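Local coordinates for beta-L-arabinobiosidase (Bacteroides thetaiotaomicron, PDB 5MQR), which is a multidomain hydrolase that probably cleaves terminal sugars, L-arabinofuranose among them, from plant pectin during its breakdown by a gut bacterium, at residues 412-417 against 607-612; 463-468 against 565-570. All blocks are in the same frame, centred on the assembly; numbering follows the deposited sequence.

Contact 1 of 2, residues 412-417 against 607-612; sequences SAHADD and VKTSST
His414 lays one face of its imidazole over the backbone of Ser610, whose CA sits 3.9 Å from the ring centroid and 18° off the ring normal, a CH-pi contact displaced toward the rim. At the ring's edge and in its plane, His414 ND1 hydrogen-bonds Thr609 OG1 at 2.7 Å. That hydroxyl is gripped twice, because Ala415 N also donates to Thr609 OG1 at 3.1 Å, with an N-H...O angle of 162°. Thr609 can serve both partners because chi1 of 71° sets OG1 between its own backbone N and carbonyl carbon. A leucine in place of His414 would probably leave the threonine hydroxyl with one partner fewer here and lose the flat ring resting on Ser610. Further along, the two backbones run antiparallel: Thr609 N bonds Ala415 O at 3.0 Å and Asp417 N bonds Val607 O at 2.9 Å. Between these bonds Asp416 and Lys608 form a non-hydrogen-bonded pair, their CA atoms 4.4 Å apart. Their side chains run side by side in the same direction, and Lys608 NZ meets Asp416 OD1 at 3.3 Å on the syn side, tilted out of the carboxylate plane, as an exposed salt bridge. Short strand 416-417 is added to one edge of 600-610, whose other edge pairs with 470-479, in an antiparallel sheet that looks like one layer of a beta-sandwich.

Contact 2 of 2, residues 463-468 against 565-570; sequences RKIPAS and ERIVFR
Backbone hydrogen bonds define the pairing of Arg463 with Ile567: Arg463 N reaches Ile567 O at 2.8 Å, and the return bond runs from Ile567 N to Arg463 O at 3.1 Å. A third, from Ile465 N to Glu565 O, is 2.8 Å long and nearly straight at 173°. Lys464 and Arg566 form the non-hydrogen-bonded antiparallel pair beside them, and the CA-H of Arg566 points at Arg463 O. Strand 564-570 lies between 460-468 and 487-492 within a large mixed sheet, and on the latter side Glu565 and Arg566 both face Leu492 in a classic beta bulge.

Charged groups gather on the face carrying Lys464 and Arg566. The extended Lys464 chain lies alongside Glu565, which is bent at chi2, yet Lys464 NZ stays 4.2 Å from Glu565 OE1, beyond a salt bridge. A water closes the gap, accepting from Lys464 NZ and donating to Glu565 OE1 at 2.6 Å. Glu565 OE2 instead takes Arg566 NE at 2.9 Å on its anti side. Ser46 OG bonds both Glu565 OE2 and Lys464 NZ, and the ammonium is also held by carbonyls of Pro47 and Ile409.

The isoleucines meet on the face that carries Ile567. With chi1 of 56°, Ile465 swings CG1 over Glu565 O, and its CD1 touches Ile567 CD1 at 3.9 Å, the two side chains slanting across one another beside Thr609.

Overall arrangement
Contact 1 is partly buried, with an exposed ion pair at its edge, whereas six of the seven touching residues of contact 2 are buried. They belong to different sheets, 607-612 to an antiparallel one and 463-468 with 565-570 to a mixed one, and their centres lie 10 Å apart. One place where the sheets meet is Ile465 CG2 on Thr609 OG1, at 3.4 Å. A salt bridge also joins the contacts, Arg463 NE to Asp417 OD2 at 2.9 Å, while Trp431 NE1 bonds the same carboxylate oxygen. Contact 1 joins a loop and short edge strand to 600-610 by mixed side-chain and backbone bonds; contact 2 combines regular strand pairing with a water-bridged charge cluster.

Contact 1 of 2, residues 412-417 against 607-612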
# COMPACT_ATOMS: atom_id res chain seq x y z
N SER A 412 6.65 -2.57 1.18
CA SER A 412 6.64 -2.29 -0.24
C SER A 412 8.05 -2.22 -0.85
O SER A 412 8.19 -2.12 -2.07
CB SER A 412 5.88 -0.99 -0.51
OG SER A 412 6.60 0.14 -0.11
N ALA A 413 9.06 -2.25 -0.00
CA ALA A 413 10.43 -2.25 -0.42
C ALA A 413 11.28 -3.11 0.50
O ALA A 413 11.01 -3.24 1.69
CB ALA A 413 10.97 -0.83 -0.39
N HIS A 414 12.34 -3.66 -0.09
CA HIS A 414 13.37 -4.37 0.63
C HIS A 414 14.16 -3.44 1.53
O HIS A 414 14.14 -2.22 1.38
CB HIS A 414 14.32 -5.09 -0.35
CG HIS A 414 13.76 -6.38 -0.83
ND1 HIS A 414 13.89 -7.55 -0.11
CD2 HIS A 414 12.99 -6.68 -1.90
CE1 HIS A 414 13.25 -8.52 -0.74
NE2 HIS A 414 12.69 -8.01 -1.82
N ALA A 415 14.86 -4.06 2.47
CA ALA A 415 15.65 -3.37 3.45
C ALA A 415 16.93 -2.86 2.82
O ALA A 415 17.58 -3.55 2.03
CB ALA A 415 15.98 -4.30 4.61
N ASP A 416 17.29 -1.64 3.20
CA ASP A 416 18.61 -1.11 2.95
C ASP A 416 18.81 -0.01 3.98
O ASP A 416 18.62 1.16 3.68
CB ASP A 416 18.73 -0.62 1.49
CG ASP A 416 20.13 -0.20 1.14
OD1 ASP A 416 21.09 -0.50 1.89
OD2 ASP A 416 20.28 0.44 0.09
N ASP A 417 19.18 -0.41 5.18
CA ASP A 417 18.99 0.38 6.38
C ASP A 417 20.34 0.76 6.93
O ASP A 417 21.20 -0.09 7.15
CB ASP A 417 18.23 -0.42 7.44
CG ASP A 417 16.85 -0.91 6.95
OD1 ASP A 417 16.35 -0.54 5.86
OD2 ASP A 417 16.26 -1.72 7.69
N VAL A 607 21.60 -3.38 7.37
CA VAL A 607 20.75 -4.49 7.07
C VAL A 607 20.24 -4.28 5.65
O VAL A 607 19.58 -3.27 5.40
CB VAL A 607 19.58 -4.56 8.07
CG1 VAL A 607 18.66 -5.71 7.71
CG2 VAL A 607 20.10 -4.70 9.49
N LYS A 608 20.55 -5.21 4.74
CA LYS A 608 20.04 -5.23 3.36
C LYS A 608 19.34 -6.53 3.02
O LYS A 608 19.82 -7.62 3.35
CB LYS A 608 21.15 -5.09 2.33
CG LYS A 608 22.04 -3.88 2.46
CD LYS A 608 23.12 -3.92 1.37
CE LYS A 608 24.37 -3.13 1.74
NZ LYS A 608 24.13 -1.66 1.66
N THR A 609 18.23 -6.43 2.30
CA THR A 609 17.62 -7.58 1.68
C THR A 609 17.43 -7.31 0.19
O THR A 609 17.37 -6.15 -0.26
CB THR A 609 16.32 -8.02 2.38
OG1 THR A 609 15.27 -7.08 2.14
CG2 THR A 609 16.53 -8.16 3.89
N SER A 610 17.38 -8.40 -0.57
CA SER A 610 17.03 -8.34 -1.99
C SER A 610 16.49 -9.68 -2.43
O SER A 610 16.70 -10.72 -1.75
CB SER A 610 18.24 -7.96 -2.84
OG SER A 610 19.23 -8.95 -2.73
N SER A 611 15.80 -9.65 -3.56
CA SER A 611 15.24 -10.82 -4.18
C SER A 611 15.48 -10.82 -5.68
O SER A 611 15.35 -9.79 -6.34
CB SER A 611 13.73 -10.88 -3.93
OG SER A 611 13.21 -12.07 -4.51
N THR A 612 15.82 -12.00 -6.21
CA THR A 612 15.89 -12.23 -7.66
C THR A 612 14.57 -12.77 -8.24
O THR A 612 14.56 -13.20 -9.39
CB THR A 612 17.06 -13.17 -8.03
OG1 THR A 612 16.97 -14.36 -7.24
CG2 THR A 612 18.42 -12.48 -7.79

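Contact 2 of 2, residues 463-468 against 565-570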
# COMPACT_ATOMS: atom_id res chain seq x y z
N ARG A 463 12.40 -7.27 10.96
CA ARG A 463 12.35 -6.47 9.72
C ARG A 463 11.40 -7.17 8.74
O ARG A 463 11.72 -8.23 8.19
CB ARG A 463 13.75 -6.30 9.11
CG ARG A 463 13.81 -5.41 7.89
CD ARG A 463 13.33 -4.00 8.18
NE ARG A 463 13.73 -2.98 7.21
CZ ARG A 463 13.05 -2.62 6.12
NH1 ARG A 463 11.91 -3.22 5.76
NH2 ARG A 463 13.50 -1.63 5.37
N LYS A 464 10.23 -6.58 8.55
CA LYS A 464 9.32 -7.07 7.52
C LYS A 464 9.79 -6.60 6.12
O LYS A 464 10.18 -5.46 5.94
CB LYS A 464 7.91 -6.60 7.81
CG LYS A 464 6.86 -7.43 7.11
CD LYS A 464 5.51 -7.34 7.81
CE LYS A 464 4.60 -8.38 7.21
NZ LYS A 464 3.23 -8.24 7.75
N ILE A 465 9.79 -7.52 5.16
CA ILE A 465 10.24 -7.24 3.79
C ILE A 465 9.21 -7.81 2.82
O ILE A 465 8.35 -8.59 3.23
CB ILE A 465 11.61 -7.87 3.51
CG1 ILE A 465 11.58 -9.37 3.78
CG2 ILE A 465 12.68 -7.18 4.34
CD1 ILE A 465 12.71 -10.12 3.14
N PRO A 466 9.29 -7.44 1.52
CA PRO A 466 8.40 -8.06 0.53
C PRO A 466 8.58 -9.58 0.51
O PRO A 466 9.71 -10.06 0.49
CB PRO A 466 8.84 -7.44 -0.81
CG PRO A 466 9.57 -6.20 -0.45
CD PRO A 466 10.22 -6.48 0.89
N ALA A 467 7.46 -10.28 0.55
CA ALA A 467 7.40 -11.74 0.53
C ALA A 467 8.21 -12.25 -0.65
O ALA A 467 7.94 -11.86 -1.78
CB ALA A 467 5.95 -12.19 0.43
N SER A 468 9.22 -13.08 -0.37
CA SER A 468 10.22 -13.46 -1.36
C SER A 468 10.49 -14.97 -1.37
O SER A 468 10.55 -15.61 -0.31
CB SER A 468 11.53 -12.69 -1.08
OG SER A 468 11.34 -11.27 -1.11
N GLU A 565 8.97 -13.45 4.55
CA GLU A 565 8.59 -12.04 4.68
C GLU A 565 9.22 -11.29 5.87
O GLU A 565 9.03 -10.07 5.97
CB GLU A 565 7.07 -11.91 4.76
CG GLU A 565 6.43 -12.73 5.88
CD GLU A 565 5.19 -12.07 6.44
OE1 GLU A 565 4.34 -11.66 5.62
OE2 GLU A 565 5.05 -12.01 7.70
N ARG A 566 9.92 -11.99 6.76
CA ARG A 566 10.48 -11.39 7.97
C ARG A 566 11.79 -11.99 8.38
O ARG A 566 11.95 -13.21 8.30
CB ARG A 566 9.54 -11.57 9.14
CG ARG A 566 8.46 -10.53 9.20
CD ARG A 566 7.57 -10.85 10.36
NE ARG A 566 6.67 -11.95 10.08
CZ ARG A 566 5.98 -12.63 10.99
NH1 ARG A 566 6.11 -12.37 12.29
NH2 ARG A 566 5.15 -13.58 10.59
N ILE A 567 12.68 -11.13 8.85
CA ILE A 567 13.88 -11.52 9.56
C ILE A 567 13.73 -11.01 11.00
O ILE A 567 13.41 -9.85 11.20
CB ILE A 567 15.18 -10.99 8.90
CG1 ILE A 567 15.25 -11.41 7.42
CG2 ILE A 567 16.42 -11.55 9.58
CD1 ILE A 567 14.74 -10.34 6.51
N VAL A 568 13.96 -11.91 11.96
CA VAL A 568 13.73 -11.68 13.39
C VAL A 568 15.06 -11.87 14.12
O VAL A 568 15.77 -12.86 13.87
CB VAL A 568 12.68 -12.68 13.96
CG1 VAL A 568 12.56 -12.57 15.48
CG2 VAL A 568 11.32 -12.47 13.32
N PHE A 569 15.38 -10.94 15.00
CA PHE A 569 16.58 -11.02 15.83
C PHE A 569 16.06 -10.99 17.27
O PHE A 569 15.40 -10.01 17.68
CB PHE A 569 17.54 -9.84 15.56
CG PHE A 569 17.99 -9.71 14.12
CD1 PHE A 569 17.16 -9.19 13.16
CD2 PHE A 569 19.28 -10.05 13.74
CE1 PHE A 569 17.56 -9.05 11.84
CE2 PHE A 569 19.71 -9.90 12.43
CZ PHE A 569 18.86 -9.39 11.48
N ARG A 570 16.33 -12.06 18.04
CA ARG A 570 15.76 -12.24 19.37
C ARG A 570 16.83 -12.72 20.36
O ARG A 570 17.53 -13.70 20.07
CB ARG A 570 14.64 -13.29 19.29
CG ARG A 570 13.89 -13.51 20.58
CD ARG A 570 12.90 -14.67 20.50
NE ARG A 570 13.39 -15.76 19.67
CZ ARG A 570 12.94 -16.08 18.46
NH1 ARG A 570 11.93 -15.44 17.90
NH2 ARG A 570 13.51 -17.09 17.80
O HOH W 1 2.03 -10.56 6.11